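Local coordinates for molybdenum ABC transporter, periplasmic molybdenum-binding protein (Vibrio cholerae, PDB 4RXL) that binds tungstate and probably captures molybdate or tungstate in the periplasm for uptake by a ModABC-type ABC transporter, at residues T15-A20 with Q225-E230. Residues are numbered along the deposited sequence; the frame is centred on the assembly and turned at random.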
# COMPACT_ATOMS: atom_id res chain seq x y z
N THR A 15 -2.55 -4.42 5.92
CA THR A 15 -3.53 -4.76 6.94
C THR A 15 -3.53 -6.27 7.21
O THR A 15 -3.33 -6.71 8.35
CB THR A 15 -4.94 -4.32 6.55
OG1 THR A 15 -4.97 -2.90 6.51
CG2 THR A 15 -5.97 -4.82 7.53
N ASN A 16 -3.74 -7.06 6.17
CA ASN A 16 -3.94 -8.47 6.36
C ASN A 16 -2.67 -9.19 6.74
O ASN A 16 -2.69 -10.01 7.64
CB ASN A 16 -4.61 -9.14 5.17
CG ASN A 16 -5.94 -8.50 4.88
OD1 ASN A 16 -6.01 -7.46 4.26
ND2 ASN A 16 -6.99 -9.12 5.35
N ALA A 17 -1.57 -8.84 6.11
CA ALA A 17 -0.29 -9.46 6.39
C ALA A 17 0.17 -9.16 7.80
O ALA A 17 0.64 -10.08 8.47
CB ALA A 17 0.76 -8.99 5.38
N VAL A 18 0.00 -7.92 8.25
CA VAL A 18 0.41 -7.59 9.63
C VAL A 18 -0.52 -8.31 10.61
O VAL A 18 -0.09 -8.81 11.65
CB VAL A 18 0.50 -6.10 9.90
CG1 VAL A 18 0.79 -5.80 11.38
CG2 VAL A 18 1.59 -5.53 9.02
N ASN A 19 -1.80 -8.40 10.30
CA ASN A 19 -2.68 -9.14 11.19
C ASN A 19 -2.20 -10.61 11.34
O ASN A 19 -2.15 -11.16 12.42
CB ASN A 19 -4.13 -9.09 10.70
CG ASN A 19 -4.79 -7.73 10.95
OD1 ASN A 19 -4.33 -6.90 11.74
ND2 ASN A 19 -5.88 -7.51 10.25
N ALA A 20 -1.85 -11.24 10.21
CA ALA A 20 -1.31 -12.58 10.21
C ALA A 20 0.02 -12.69 10.96
O ALA A 20 0.24 -13.65 11.67
CB ALA A 20 -1.15 -13.06 8.78
N GLN A 225 5.06 -13.56 1.75
CA GLN A 225 4.94 -14.19 0.40
C GLN A 225 3.55 -14.80 0.16
O GLN A 225 3.00 -14.69 -0.94
CB GLN A 225 6.03 -15.25 0.14
CG GLN A 225 7.50 -14.85 0.33
CD GLN A 225 7.86 -13.48 -0.24
OE1 GLN A 225 7.61 -13.20 -1.41
NE2 GLN A 225 8.48 -12.63 0.59
N ARG A 226 2.96 -15.40 1.18
CA ARG A 226 1.66 -16.05 1.02
C ARG A 226 0.52 -15.06 0.80
O ARG A 226 -0.48 -15.39 0.16
CB ARG A 226 1.36 -16.97 2.19
CG ARG A 226 2.26 -18.19 2.14
CD ARG A 226 1.68 -19.33 2.91
NE ARG A 226 1.85 -19.16 4.35
CZ ARG A 226 2.86 -19.68 5.06
NH1 ARG A 226 2.89 -19.49 6.37
NH2 ARG A 226 3.83 -20.38 4.49
N PHE A 227 0.70 -13.85 1.32
CA PHE A 227 -0.25 -12.75 1.09
C PHE A 227 0.05 -12.02 -0.22
O PHE A 227 -0.62 -11.05 -0.55
CB PHE A 227 -0.26 -11.80 2.29
CG PHE A 227 -1.05 -12.32 3.47
CD1 PHE A 227 -0.49 -13.18 4.39
CD2 PHE A 227 -2.39 -11.99 3.63
CE1 PHE A 227 -1.23 -13.70 5.44
CE2 PHE A 227 -3.12 -12.47 4.70
CZ PHE A 227 -2.56 -13.34 5.60
N GLY A 228 1.03 -12.50 -0.96
CA GLY A 228 1.28 -12.01 -2.30
C GLY A 228 2.36 -10.96 -2.42
O GLY A 228 2.60 -10.48 -3.54
N PHE A 229 3.03 -10.61 -1.33
CA PHE A 229 4.10 -9.64 -1.40
C PHE A 229 5.32 -10.25 -2.07
O PHE A 229 5.53 -11.46 -2.02
CB PHE A 229 4.46 -9.10 -0.02
CG PHE A 229 3.41 -8.20 0.54
CD1 PHE A 229 2.37 -8.75 1.26
CD2 PHE A 229 3.43 -6.84 0.34
CE1 PHE A 229 1.36 -7.95 1.76
CE2 PHE A 229 2.43 -6.05 0.83
CZ PHE A 229 1.40 -6.60 1.54
N GLU A 230 6.13 -9.39 -2.66
CA GLU A 230 7.39 -9.79 -3.28
C GLU A 230 8.53 -9.65 -2.30
O GLU A 230 8.50 -8.77 -1.44
CB GLU A 230 7.72 -8.91 -4.48
CG GLU A 230 6.78 -8.95 -5.67
CD GLU A 230 7.16 -7.91 -6.72
OE1 GLU A 230 8.28 -7.35 -6.65
OE2 GLU A 230 6.34 -7.64 -7.61
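A Schellman motif closes helix 218-226 at Gly228, and the two phenylalanines flanking that glycine pack against the first turns of helix 15-28 in this periplasmic binding protein fold of the ModA family. Phe227 carries most of the contact. Its CA-CB bond points to helix 15-28, and CG, anti to the carbonyl carbon (chi1 -78°) and 4.2 Å from Ala17 CB, lays the ring over Ala17. Along one side of the ring, CD2 and CE2 run past the CB of Asn16, and CE2 comes within 3.7 Å of that atom. Along the other, CE1 lies 3.4 Å from Ala20 CB, and CZ at the tip touches the same methyl. The ring thus fits between residues one helical turn apart, while Ala17 CA sits over its face, 4.1 Å from the centroid and only 9° off the normal, a CH-pi contact with the backbone itself. At position 17 a small residue lets the ring rest on the backbone and leaves the methyl for Phe229; at 20 the methyl fills the place beside CE1 and CZ. Asn16 gives CB from its side chain, and its carbonyl O also approaches CE2 and CZ; the amide turns off to Arg154, whose NH1 donates to OD1.

Gly228 makes the turn with a positive phi of 97°, where a CB would collide with the carbonyl O of Phe227. Its N donates to Gln225 O (2.9 Å), one of the bonds back into the last helical turn. Beyond it the chain is extended, and Glu230 pairs through its backbone with Ala83 of strand 78-91. The buried Phe229 lies edge-to-face with Tyr197, its side chain near Ser13 and about 8 Å from the bound tungstate. It meets helix 15-28 through CE1, 3.8 Å from Ala17 CB.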